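Local coordinates for hemolysin-related protein (Vibrio cholerae serotype O1, PDB 6MLT), which is a secreted protein of the biofilm matrix that binds calcium and probably attaches biofilms to carbohydrate-bearing surfaces through its lectin-like domain, at residues A33-V38 with S536-A541; G274-V279 with S602-T607; S280-K285 with D489-Q494; G477-D482 with E522-A527. All coordinates share one frame; numbering follows the deposited sequence.

Contact 1 of 4, residues A33-V38 with S536-A541; sequences AAPIVV and SLIMVA
The chi1 of I538 (-57°) sets CG1 anti to the carbonyl carbon, beside the backbone N. The CG2 methyl is anti to the N and meets the ring of P35. A chi2 of 137°, well away from a staggered value, carries CD1 of I538 toward V37 instead. V37 answers with CG2, the methyl anti to its carbonyl carbon. The two methyl contacts are equally close: P35 CG to I538 CG2 is 3.8 Å, and V37 CG2 to I538 CD1 is also 3.8 Å. The two branches of I538 thus serve two residues of 33-38. The contact joins two neighbouring blades of a beta-propeller. Strand 36-38 belongs to the first blade. Strand 536-541 belongs to the last, which the N-terminal strand 13-19 completes as its outermost strand, the usual way of closing a propeller ring. No hydrogen bond links the segments, and the seam is apolar. I57 of strand 56-63 also packs on both P35 and I538, and V525 packs on P35. Further along, V540 CG1 reaches the P35 ring at CD, 4.1 Å away. Both V540 methyls also rest against the backbone carbonyl of A33, with CG1 and CG2 each 3.6 Å from A33 O.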
loop_
_atom_site.group_PDB
_atom_site.type_symbol
_atom_site.label_atom_id
_atom_site.label_comp_id
_atom_site.label_asym_id
_atom_site.label_seq_id
_atom_site.Cartn_x
_atom_site.Cartn_y
_atom_site.Cartn_z
ATOM N N ALA A 33 -11.058 15.299 12.558
ATOM C CA ALA A 33 -11.007 14.014 11.878
ATOM C C ALA A 33 -10.387 14.214 10.504
ATOM O O ALA A 33 -10.521 15.280 9.894
ATOM C CB ALA A 33 -12.398 13.377 11.743
ATOM N N ALA A 34 -9.697 13.185 10.032
ATOM C CA ALA A 34 -8.914 13.316 8.813
ATOM C C ALA A 34 -9.820 13.679 7.636
ATOM O O ALA A 34 -10.946 13.173 7.537
ATOM C CB ALA A 34 -8.160 12.017 8.517
ATOM N N PRO A 35 -9.364 14.532 6.726
ATOM C CA PRO A 35 -10.192 14.911 5.579
ATOM C C PRO A 35 -10.235 13.806 4.533
ATOM O O PRO A 35 -9.331 12.980 4.424
ATOM C CB PRO A 35 -9.488 16.155 5.034
ATOM C CG PRO A 35 -8.042 15.915 5.370
ATOM C CD PRO A 35 -8.022 15.134 6.658
ATOM N N ILE A 36 -11.313 13.828 3.753
ATOM C CA ILE A 36 -11.559 12.903 2.652
ATOM C C ILE A 36 -11.614 13.715 1.369
ATOM O O ILE A 36 -12.118 14.841 1.373
ATOM C CB ILE A 36 -12.886 12.140 2.873
ATOM C CG1 ILE A 36 -12.801 11.248 4.117
ATOM C CG2 ILE A 36 -13.290 11.358 1.647
ATOM C CD1 ILE A 36 -11.675 10.288 4.113
ATOM N N VAL A 37 -11.127 13.138 0.269
ATOM C CA VAL A 37 -10.985 13.856 -0.997
ATOM C C VAL A 37 -11.631 13.040 -2.109
ATOM O O VAL A 37 -11.165 11.939 -2.427
ATOM C CB VAL A 37 -9.513 14.142 -1.338
ATOM C CG1 VAL A 37 -9.396 14.842 -2.698
ATOM C CG2 VAL A 37 -8.875 14.991 -0.252
ATOM N N VAL A 38 -12.682 13.595 -2.715
ATOM C CA VAL A 38 -13.417 12.958 -3.803
ATOM C C VAL A 38 -14.077 14.050 -4.642
ATOM O O VAL A 38 -14.265 15.182 -4.186
ATOM C CB VAL A 38 -14.494 11.977 -3.285
ATOM C CG1 VAL A 38 -13.859 10.708 -2.716
ATOM C CG2 VAL A 38 -15.380 12.661 -2.235
ATOM N N SER A 536 -2.103 19.528 -3.542
ATOM C CA SER A 536 -2.499 20.369 -2.422
ATOM C C SER A 536 -2.293 19.599 -1.122
ATOM O O SER A 536 -2.462 18.375 -1.073
ATOM C CB SER A 536 -3.967 20.787 -2.523
ATOM O OG SER A 536 -4.248 21.430 -3.751
ATOM N N LEU A 537 -1.924 20.329 -0.073
ATOM C CA LEU A 537 -1.741 19.789 1.270
ATOM C C LEU A 537 -2.911 20.243 2.139
ATOM O O LEU A 537 -3.072 21.445 2.388
ATOM C CB LEU A 537 -0.422 20.266 1.867
ATOM C CG LEU A 537 -0.232 20.082 3.377
ATOM C CD1 LEU A 537 -0.310 18.614 3.764
ATOM C CD2 LEU A 537 1.092 20.687 3.824
ATOM N N ILE A 538 -3.705 19.285 2.613
ATOM C CA ILE A 538 -4.967 19.547 3.307
ATOM C C ILE A 538 -4.826 19.127 4.764
ATOM O O ILE A 538 -4.424 17.991 5.046
ATOM C CB ILE A 538 -6.131 18.786 2.649
ATOM C CG1 ILE A 538 -6.245 19.149 1.165
ATOM C CG2 ILE A 538 -7.455 19.079 3.380
ATOM C CD1 ILE A 538 -6.504 17.968 0.264
ATOM N N MET A 539 -5.204 20.013 5.689
ATOM C CA MET A 539 -5.160 19.685 7.106
ATOM C C MET A 539 -6.336 20.324 7.831
ATOM O O MET A 539 -6.875 21.351 7.406
ATOM C CB MET A 539 -3.837 20.131 7.749
ATOM C CG MET A 539 -3.608 21.622 7.771
ATOM S SD MET A 539 -1.913 22.044 8.239
ATOM C CE MET A 539 -1.027 21.524 6.769
ATOM N N VAL A 540 -6.730 19.701 8.936
ATOM C CA VAL A 540 -7.860 20.164 9.731
ATOM C C VAL A 540 -7.338 20.743 11.038
ATOM O O VAL A 540 -6.253 20.387 11.510
ATOM C CB VAL A 540 -8.869 19.024 9.974
ATOM C CG1 VAL A 540 -9.311 18.431 8.645
ATOM C CG2 VAL A 540 -8.263 17.943 10.871
ATOM N N ALA A 541 -8.116 21.652 11.620
ATOM C CA ALA A 541 -7.672 22.387 12.792
ATOM C C ALA A 541 -8.845 22.663 13.718
ATOM O O ALA A 541 -10.003 22.742 13.290
ATOM C CB ALA A 541 -7.004 23.711 12.407
#

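Contact 2 of 4, residues G274-V279 with S602-T607; sequences GSVQAV and SFRSAT
R604 points its CB toward the strand of A278, where the two CB atoms lie 4.3 Å apart. CD follows, 4.0 Å from V276 CG2. A bend at chi3 (-75°) then sets NE opposite the carbonyl of Q277. The bond from R604 NE to Q277 O is 2.7 Å, with an N-H...O angle of 155°, and the acceptor lies near the guanidinium plane. At the tip, NH2 adds a weak second bond to the same oxygen, and it also donates to S224 O. CZ sits under a methyl: V276 CG2 is 3.4 Å from R604 CZ, over the centre of the group. F603 CE1 covers the opposite face, nearer the rim. The guanidinium is therefore sandwiched between two apolar groups, with Q277 O at its edge. Beside it the backbones pair. V279 N donates to F603 O at 3.1 Å, and F603 N donates to V279 O at 2.8 Å. The pair is a single antiparallel hydrogen-bonded bridge. R604 itself has left-handed backbone angles, and the chain forms no longer strand here. The C-terminal tail adds one bridge to the edge strand 277-279 of a four-stranded blade, consistent with a tail running along the inner edges of propeller blades.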
loop_
_atom_site.group_PDB
_atom_site.type_symbol
_atom_site.label_atom_id
_atom_site.label_comp_id
_atom_site.label_asym_id
_atom_site.label_seq_id
_atom_site.Cartn_x
_atom_site.Cartn_y
_atom_site.Cartn_z
ATOM N N GLY A 274 0.170 5.291 20.383
ATOM C CA GLY A 274 0.169 5.042 18.956
ATOM C C GLY A 274 -1.069 4.285 18.515
ATOM O O GLY A 274 -1.323 3.177 19.001
ATOM N N SER A 275 -1.862 4.873 17.608
ATOM C CA SER A 275 -3.076 4.234 17.111
ATOM C C SER A 275 -3.025 3.877 15.634
ATOM O O SER A 275 -3.866 3.091 15.180
ATOM C CB SER A 275 -4.298 5.140 17.325
ATOM O OG SER A 275 -4.388 6.128 16.304
ATOM N N VAL A 276 -2.083 4.439 14.874
ATOM C CA VAL A 276 -2.107 4.339 13.420
ATOM C C VAL A 276 -0.688 4.543 12.916
ATOM O O VAL A 276 0.131 5.192 13.573
ATOM C CB VAL A 276 -3.093 5.370 12.810
ATOM C CG1 VAL A 276 -2.631 6.794 13.098
ATOM C CG2 VAL A 276 -3.257 5.159 11.304
ATOM N N GLN A 277 -0.396 3.962 11.752
ATOM C CA GLN A 277 0.905 4.067 11.119
ATOM C C GLN A 277 0.730 4.384 9.645
ATOM O O GLN A 277 -0.339 4.176 9.063
ATOM C CB GLN A 277 1.719 2.764 11.218
ATOM C CG GLN A 277 1.299 1.816 12.301
ATOM C CD GLN A 277 -0.035 1.109 12.028
ATOM O OE1 GLN A 277 -0.464 0.951 10.887
ATOM N NE2 GLN A 277 -0.692 0.694 13.091
ATOM N N ALA A 278 1.808 4.889 9.055
ATOM C CA ALA A 278 1.991 4.919 7.612
ATOM C C ALA A 278 3.157 4.001 7.273
ATOM O O ALA A 278 4.128 3.914 8.031
ATOM C CB ALA A 278 2.250 6.345 7.105
ATOM N N VAL A 279 3.046 3.293 6.151
ATOM C CA VAL A 279 4.046 2.321 5.724
ATOM C C VAL A 279 4.394 2.630 4.276
ATOM O O VAL A 279 3.506 2.647 3.414
ATOM C CB VAL A 279 3.532 0.878 5.862
ATOM C CG1 VAL A 279 4.616 -0.122 5.466
ATOM C CG2 VAL A 279 3.027 0.627 7.285
ATOM N N SER A 602 2.488 0.448 -0.265
ATOM C CA SER A 602 2.403 1.560 0.668
ATOM C C SER A 602 1.036 1.554 1.335
ATOM O O SER A 602 0.098 0.904 0.869
ATOM C CB SER A 602 2.636 2.909 -0.027
ATOM O OG SER A 602 1.548 3.226 -0.880
ATOM N N PHE A 603 0.935 2.299 2.431
ATOM C CA PHE A 603 -0.315 2.437 3.163
ATOM C C PHE A 603 -0.336 3.823 3.792
ATOM O O PHE A 603 0.598 4.205 4.503
ATOM C CB PHE A 603 -0.457 1.337 4.222
ATOM C CG PHE A 603 -1.878 0.923 4.474
ATOM C CD1 PHE A 603 -2.699 1.692 5.283
ATOM C CD2 PHE A 603 -2.400 -0.228 3.894
ATOM C CE1 PHE A 603 -4.007 1.322 5.511
ATOM C CE2 PHE A 603 -3.712 -0.601 4.124
ATOM C CZ PHE A 603 -4.516 0.174 4.930
ATOM N N ARG A 604 -1.402 4.570 3.498
ATOM C CA ARG A 604 -1.544 5.976 3.875
ATOM C C ARG A 604 -0.419 6.836 3.296
ATOM O O ARG A 604 0.042 7.792 3.916
ATOM C CB ARG A 604 -1.662 6.124 5.398
ATOM C CG ARG A 604 -3.126 5.955 5.881
ATOM C CD ARG A 604 -3.250 5.940 7.401
ATOM N NE ARG A 604 -2.798 4.668 7.968
ATOM C CZ ARG A 604 -3.593 3.663 8.315
ATOM N NH1 ARG A 604 -4.910 3.748 8.172
ATOM N NH2 ARG A 604 -3.066 2.564 8.822
ATOM N N SER A 605 -0.009 6.513 2.072
ATOM C CA SER A 605 0.839 7.374 1.261
ATOM C C SER A 605 0.052 7.931 0.078
ATOM O O SER A 605 -0.717 7.208 -0.566
ATOM C CB SER A 605 2.062 6.623 0.727
ATOM O OG SER A 605 2.755 7.439 -0.198
ATOM N N ALA A 606 0.267 9.211 -0.214
ATOM C CA ALA A 606 -0.338 9.862 -1.366
ATOM C C ALA A 606 0.472 9.696 -2.646
ATOM O O ALA A 606 0.015 10.129 -3.709
ATOM C CB ALA A 606 -0.526 11.358 -1.084
ATOM N N THR A 607 1.656 9.094 -2.577
ATOM C CA THR A 607 2.565 9.085 -3.718
ATOM C C THR A 607 2.163 8.006 -4.715
ATOM O O THR A 607 2.107 6.823 -4.369
ATOM C CB THR A 607 4.000 8.856 -3.255
ATOM O OG1 THR A 607 4.365 9.863 -2.306
ATOM C CG2 THR A 607 4.975 8.899 -4.452
#

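Contact 3 of 4, residues S280-K285 with D489-Q494; sequences SSFLGK and DEVLVQ. With NA (sodium ion), chain H.
D489 and F282 bury the most surface here, and V491 completes the contact. The side chain of D489 points toward 280-285. Its OD2 accepts a short bond of 2.5 Å from S280 OG, which comes in from above the carboxylate plane. S605 OG also bonds to OD2. On the other oxygen, OD1 bonds to T607 OG1 and forms a salt bridge with R609. A buried carboxylate held this way probably keeps its negative charge. The backbone of D489 is fixed as well: D489 N donates to S281 O at 2.9 Å, with an N-H...O angle of 159°. S281 is the centre of an inverse gamma turn at the corner where the chain leaves strand 277-279. F282 follows the turn. With CG anti to the carbonyl carbon (chi1 -70°), its ring turns an edge to the other backbone, with CD1 3.5 Å from D489 O and CE1 3.8 Å from E490 O. CE1 also touches V491 CG2 at 3.7 Å, and the two side chains cross at about a right angle. M455 packs on both F282 and V491. Next to D489, E490 starts away from 280-285, and its carboxylate binds a sodium ion through both oxygens, OE2 at 2.3 Å and OE1 at 2.9 Å. D482, T484, D486 and I488 complete this site, which resembles the calcium-binding loops of FG-GAP propeller blades.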
loop_
_atom_site.group_PDB
_atom_site.type_symbol
_atom_site.label_atom_id
_atom_site.label_comp_id
_atom_site.label_asym_id
_atom_site.label_seq_id
_atom_site.Cartn_x
_atom_site.Cartn_y
_atom_site.Cartn_z
ATOM N N SER A 280 5.666 2.880 3.998
ATOM C CA SER A 280 6.007 3.340 2.655
ATOM C C SER A 280 7.510 3.238 2.433
ATOM O O SER A 280 8.263 2.761 3.289
ATOM C CB SER A 280 5.522 4.772 2.440
ATOM O OG SER A 280 5.421 5.049 1.061
ATOM N N SER A 281 7.932 3.672 1.246
ATOM C CA SER A 281 9.348 3.758 0.887
ATOM C C SER A 281 9.912 5.030 1.512
ATOM O O SER A 281 9.979 6.092 0.891
ATOM C CB SER A 281 9.523 3.758 -0.629
ATOM O OG SER A 281 8.985 2.586 -1.210
ATOM N N PHE A 282 10.309 4.911 2.781
ATOM C CA PHE A 282 10.825 6.030 3.559
ATOM C C PHE A 282 12.343 6.061 3.636
ATOM O O PHE A 282 12.919 7.131 3.861
ATOM C CB PHE A 282 10.312 5.967 5.002
ATOM C CG PHE A 282 8.846 6.244 5.169
ATOM C CD1 PHE A 282 8.314 7.470 4.824
ATOM C CD2 PHE A 282 8.015 5.301 5.755
ATOM C CE1 PHE A 282 6.970 7.739 5.017
ATOM C CE2 PHE A 282 6.667 5.569 5.950
ATOM C CZ PHE A 282 6.152 6.791 5.585
ATOM N N LEU A 283 12.991 4.907 3.522
ATOM C CA LEU A 283 14.417 4.776 3.774
ATOM C C LEU A 283 15.238 4.719 2.494
ATOM O O LEU A 283 16.468 4.690 2.562
ATOM C CB LEU A 283 14.681 3.521 4.613
ATOM C CG LEU A 283 13.804 3.364 5.859
ATOM C CD1 LEU A 283 14.248 2.139 6.658
ATOM C CD2 LEU A 283 13.862 4.615 6.711
ATOM N N GLY A 284 14.586 4.716 1.342
ATOM C CA GLY A 284 15.274 4.654 0.069
ATOM C C GLY A 284 14.250 4.494 -1.029
ATOM O O GLY A 284 13.065 4.262 -0.780
ATOM N N LYS A 285 14.718 4.649 -2.260
ATOM C CA LYS A 285 13.838 4.425 -3.394
ATOM C C LYS A 285 13.595 2.926 -3.560
ATOM O O LYS A 285 14.472 2.116 -3.258
ATOM C CB LYS A 285 14.445 5.007 -4.671
ATOM N N ASP A 489 9.411 8.873 0.169
ATOM C CA ASP A 489 8.355 9.611 0.848
ATOM C C ASP A 489 8.913 10.363 2.050
ATOM O O ASP A 489 9.790 9.867 2.765
ATOM C CB ASP A 489 7.246 8.668 1.318
ATOM C CG ASP A 489 6.266 8.285 0.205
ATOM O OD1 ASP A 489 6.412 8.766 -0.939
ATOM O OD2 ASP A 489 5.336 7.495 0.491
ATOM N N GLU A 490 8.408 11.578 2.246
ATOM C CA GLU A 490 8.499 12.293 3.505
ATOM C C GLU A 490 7.307 11.917 4.392
ATOM O O GLU A 490 6.329 11.313 3.943
ATOM C CB GLU A 490 8.545 13.807 3.260
ATOM C CG GLU A 490 9.889 14.339 2.749
ATOM C CD GLU A 490 10.178 14.015 1.281
ATOM O OE1 GLU A 490 9.347 14.358 0.410
ATOM O OE2 GLU A 490 11.243 13.418 0.996
ATOM N N VAL A 491 7.406 12.276 5.671
ATOM C CA VAL A 491 6.383 11.997 6.670
ATOM C C VAL A 491 5.664 13.293 7.020
ATOM O O VAL A 491 6.298 14.331 7.255
ATOM C CB VAL A 491 6.988 11.376 7.944
ATOM C CG1 VAL A 491 5.877 10.919 8.890
ATOM C CG2 VAL A 491 7.920 10.227 7.594
ATOM N N LEU A 492 4.337 13.222 7.080
ATOM C CA LEU A 492 3.501 14.347 7.472
ATOM C C LEU A 492 2.962 14.063 8.863
ATOM O O LEU A 492 2.326 13.028 9.079
ATOM C CB LEU A 492 2.351 14.560 6.489
ATOM C CG LEU A 492 2.704 14.943 5.056
ATOM C CD1 LEU A 492 3.201 13.741 4.265
ATOM C CD2 LEU A 492 1.486 15.548 4.390
ATOM N N VAL A 493 3.227 14.976 9.798
ATOM C CA VAL A 493 2.928 14.772 11.206
ATOM C C VAL A 493 2.231 16.012 11.751
ATOM O O VAL A 493 2.318 17.105 11.189
ATOM C CB VAL A 493 4.198 14.466 12.036
ATOM C CG1 VAL A 493 4.993 13.335 11.403
ATOM C CG2 VAL A 493 5.067 15.711 12.192
ATOM N N GLN A 494 1.564 15.829 12.883
ATOM C CA GLN A 494 0.772 16.860 13.534
ATOM C C GLN A 494 0.961 16.723 15.037
ATOM O O GLN A 494 1.014 15.602 15.554
ATOM C CB GLN A 494 -0.711 16.708 13.169
ATOM C CG GLN A 494 -1.661 17.602 13.951
ATOM C CD GLN A 494 -1.578 19.047 13.502
ATOM O OE1 GLN A 494 -1.598 19.337 12.309
ATOM N NE2 GLN A 494 -1.465 19.960 14.455
HETATM NA NA NA H . 11.090 12.770 -1.202
#

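Contact 4 of 4, residues G477-D482 with E522-A527; sequences GVSAYD and EYPVVA. With NA (sodium ion), chain H.
G477 and E522 begin a contact between the edge strands 478-481 and 525-527 of two successive beta-propeller blades, the inner strands by propeller topology. The segments run almost parallel, 7° apart, yet they are not paired as one sheet. Direct hydrogen bonds are few. G477 N donates to E522 O at 2.9 Å, with a bent N-H...O angle of 134°. S479 places OG between its backbone N and carbonyl carbon (chi1 68°). From there it donates to P524 O at 2.7 Å, tilted out of the carbonyl plane. A bridging water continues this link. It donates to S479 OG at 3.0 Å and to A480 O at 3.2 Å, and it accepts from V526 N. S479 OG is thus both donor and acceptor, and the water ties three backbone or side-chain atoms across the gap. V478 O is buried by the contact and has no partner in the model. Metal binding follows directly in the chain: D482 OD1 binds the sodium ion at 2.3 Å. G485 N donates to the same oxygen. The apolar contacts lie at the two ends. Y523 lays CB against the backbone, 3.7 Å from V478 N, and its CD1 approaches S479 CB obliquely. Its hydroxyl is bonded to Y576 O. At the other end, Y481 and V526 cross at about a right angle, and the hydroxyl of Y481 is held by R567 O. They make a CH-pi contact, in which V526 CG1 stands 3.6 Å from the centroid of the Y481 ring, almost exactly over its centre.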
loop_
_atom_site.group_PDB
_atom_site.type_symbol
_atom_site.label_atom_id
_atom_site.label_comp_id
_atom_site.label_asym_id
_atom_site.label_seq_id
_atom_site.Cartn_x
_atom_site.Cartn_y
_atom_site.Cartn_z
ATOM N N GLY A 477 -2.428 10.910 14.059
ATOM C CA GLY A 477 -2.067 10.206 12.852
ATOM C C GLY A 477 -0.884 10.819 12.121
ATOM O O GLY A 477 -0.403 11.900 12.451
ATOM N N VAL A 478 -0.430 10.078 11.115
ATOM C CA VAL A 478 0.613 10.498 10.194
ATOM C C VAL A 478 0.199 10.032 8.805
ATOM O O VAL A 478 -0.645 9.147 8.649
ATOM C CB VAL A 478 1.990 9.908 10.561
ATOM C CG1 VAL A 478 2.449 10.428 11.919
ATOM C CG2 VAL A 478 1.934 8.385 10.568
ATOM N N SER A 479 0.805 10.640 7.788
ATOM C CA SER A 479 0.665 10.170 6.416
ATOM C C SER A 479 1.998 10.376 5.711
ATOM O O SER A 479 2.967 10.857 6.305
ATOM C CB SER A 479 -0.477 10.888 5.688
ATOM O OG SER A 479 -0.160 12.248 5.477
ATOM N N ALA A 480 2.043 10.006 4.434
ATOM C CA ALA A 480 3.287 10.014 3.676
ATOM C C ALA A 480 3.053 10.625 2.305
ATOM O O ALA A 480 1.973 10.488 1.722
ATOM C CB ALA A 480 3.847 8.600 3.515
ATOM N N TYR A 481 4.084 11.291 1.790
ATOM C CA TYR A 481 4.070 11.852 0.446
ATOM C C TYR A 481 5.490 12.275 0.077
ATOM O O TYR A 481 6.260 12.718 0.936
ATOM C CB TYR A 481 3.114 13.048 0.336
ATOM C CG TYR A 481 3.239 13.772 -0.990
ATOM C CD1 TYR A 481 2.938 13.124 -2.184
ATOM C CD2 TYR A 481 3.680 15.090 -1.052
ATOM C CE1 TYR A 481 3.077 13.768 -3.407
ATOM C CE2 TYR A 481 3.818 15.748 -2.272
ATOM C CZ TYR A 481 3.519 15.078 -3.443
ATOM O OH TYR A 481 3.651 15.717 -4.656
ATOM N N ASP A 482 5.819 12.141 -1.209
ATOM C CA ASP A 482 7.127 12.528 -1.745
ATOM C C ASP A 482 7.029 13.963 -2.248
ATOM O O ASP A 482 6.750 14.217 -3.420
ATOM C CB ASP A 482 7.556 11.575 -2.858
ATOM C CG ASP A 482 8.886 11.959 -3.480
ATOM O OD1 ASP A 482 9.607 12.803 -2.901
ATOM O OD2 ASP A 482 9.205 11.429 -4.562
ATOM N N GLU A 522 -6.443 12.153 13.552
ATOM C CA GLU A 522 -6.455 12.732 12.217
ATOM C C GLU A 522 -5.033 12.828 11.669
ATOM O O GLU A 522 -4.053 12.712 12.407
ATOM C CB GLU A 522 -7.117 14.114 12.247
ATOM C CG GLU A 522 -6.268 15.255 12.846
ATOM C CD GLU A 522 -6.403 15.445 14.369
ATOM O OE1 GLU A 522 -6.748 14.485 15.105
ATOM O OE2 GLU A 522 -6.128 16.583 14.826
ATOM N N TYR A 523 -4.924 13.035 10.358
ATOM C CA TYR A 523 -3.633 13.291 9.740
ATOM C C TYR A 523 -3.827 14.246 8.573
ATOM O O TYR A 523 -4.943 14.397 8.063
ATOM C CB TYR A 523 -2.951 11.993 9.272
ATOM C CG TYR A 523 -3.819 11.071 8.436
ATOM C CD1 TYR A 523 -4.142 11.390 7.127
ATOM C CD2 TYR A 523 -4.304 9.878 8.953
ATOM C CE1 TYR A 523 -4.947 10.553 6.353
ATOM C CE2 TYR A 523 -5.105 9.022 8.179
ATOM C CZ TYR A 523 -5.416 9.377 6.880
ATOM O OH TYR A 523 -6.192 8.553 6.096
ATOM N N PRO A 524 -2.766 14.917 8.132
ATOM C CA PRO A 524 -2.864 15.726 6.914
ATOM C C PRO A 524 -2.875 14.833 5.683
ATOM O O PRO A 524 -2.386 13.700 5.701
ATOM C CB PRO A 524 -1.601 16.600 6.950
ATOM C CG PRO A 524 -0.956 16.341 8.290
ATOM C CD PRO A 524 -1.429 14.996 8.731
ATOM N N VAL A 525 -3.437 15.366 4.602
ATOM C CA VAL A 525 -3.598 14.633 3.346
ATOM C C VAL A 525 -3.020 15.460 2.207
ATOM O O VAL A 525 -3.289 16.662 2.107
ATOM C CB VAL A 525 -5.080 14.311 3.074
ATOM C CG1 VAL A 525 -5.305 13.879 1.615
ATOM C CG2 VAL A 525 -5.565 13.235 4.047
ATOM N N VAL A 526 -2.253 14.813 1.334
ATOM C CA VAL A 526 -1.837 15.410 0.070
ATOM C C VAL A 526 -2.668 14.786 -1.038
ATOM O O VAL A 526 -2.784 13.555 -1.127
ATOM C CB VAL A 526 -0.335 15.210 -0.185
ATOM C CG1 VAL A 526 0.044 15.698 -1.584
ATOM C CG2 VAL A 526 0.480 15.949 0.874
ATOM N N ALA A 527 -3.246 15.631 -1.885
ATOM C CA ALA A 527 -3.978 15.154 -3.046
ATOM C C ALA A 527 -3.878 16.176 -4.165
ATOM O O ALA A 527 -3.859 17.388 -3.919
ATOM C CB ALA A 527 -5.448 14.887 -2.716
HETATM NA NA NA H . 11.090 12.770 -1.202
HETATM O O HOH W 1 -0.473 12.462 2.471
#

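How the contacts relate
The four contacts lie within the beta-propeller, with centres about 8 to 18 Å apart. Along the chain the order is 33-38, 274-279, 280-285, 477-482, 489-494, 522-527, 536-541 and 602-607. Strands 277-279 and 443-448 are neighbours in one blade, and the chain between them includes the beta-prism lectin region. Contacts 3 and 4 share one blade and one sodium ion. Contact 4 joins it to the last blade through strand 525-527, the neighbour of 536-541. Contact 1 lies where that last blade meets the first. Contact 3 ties the shared blade to the one holding 277-279. Contact 2 attaches the C-terminal tail, which also touches contacts 3 and 4; A606 pairs with A480.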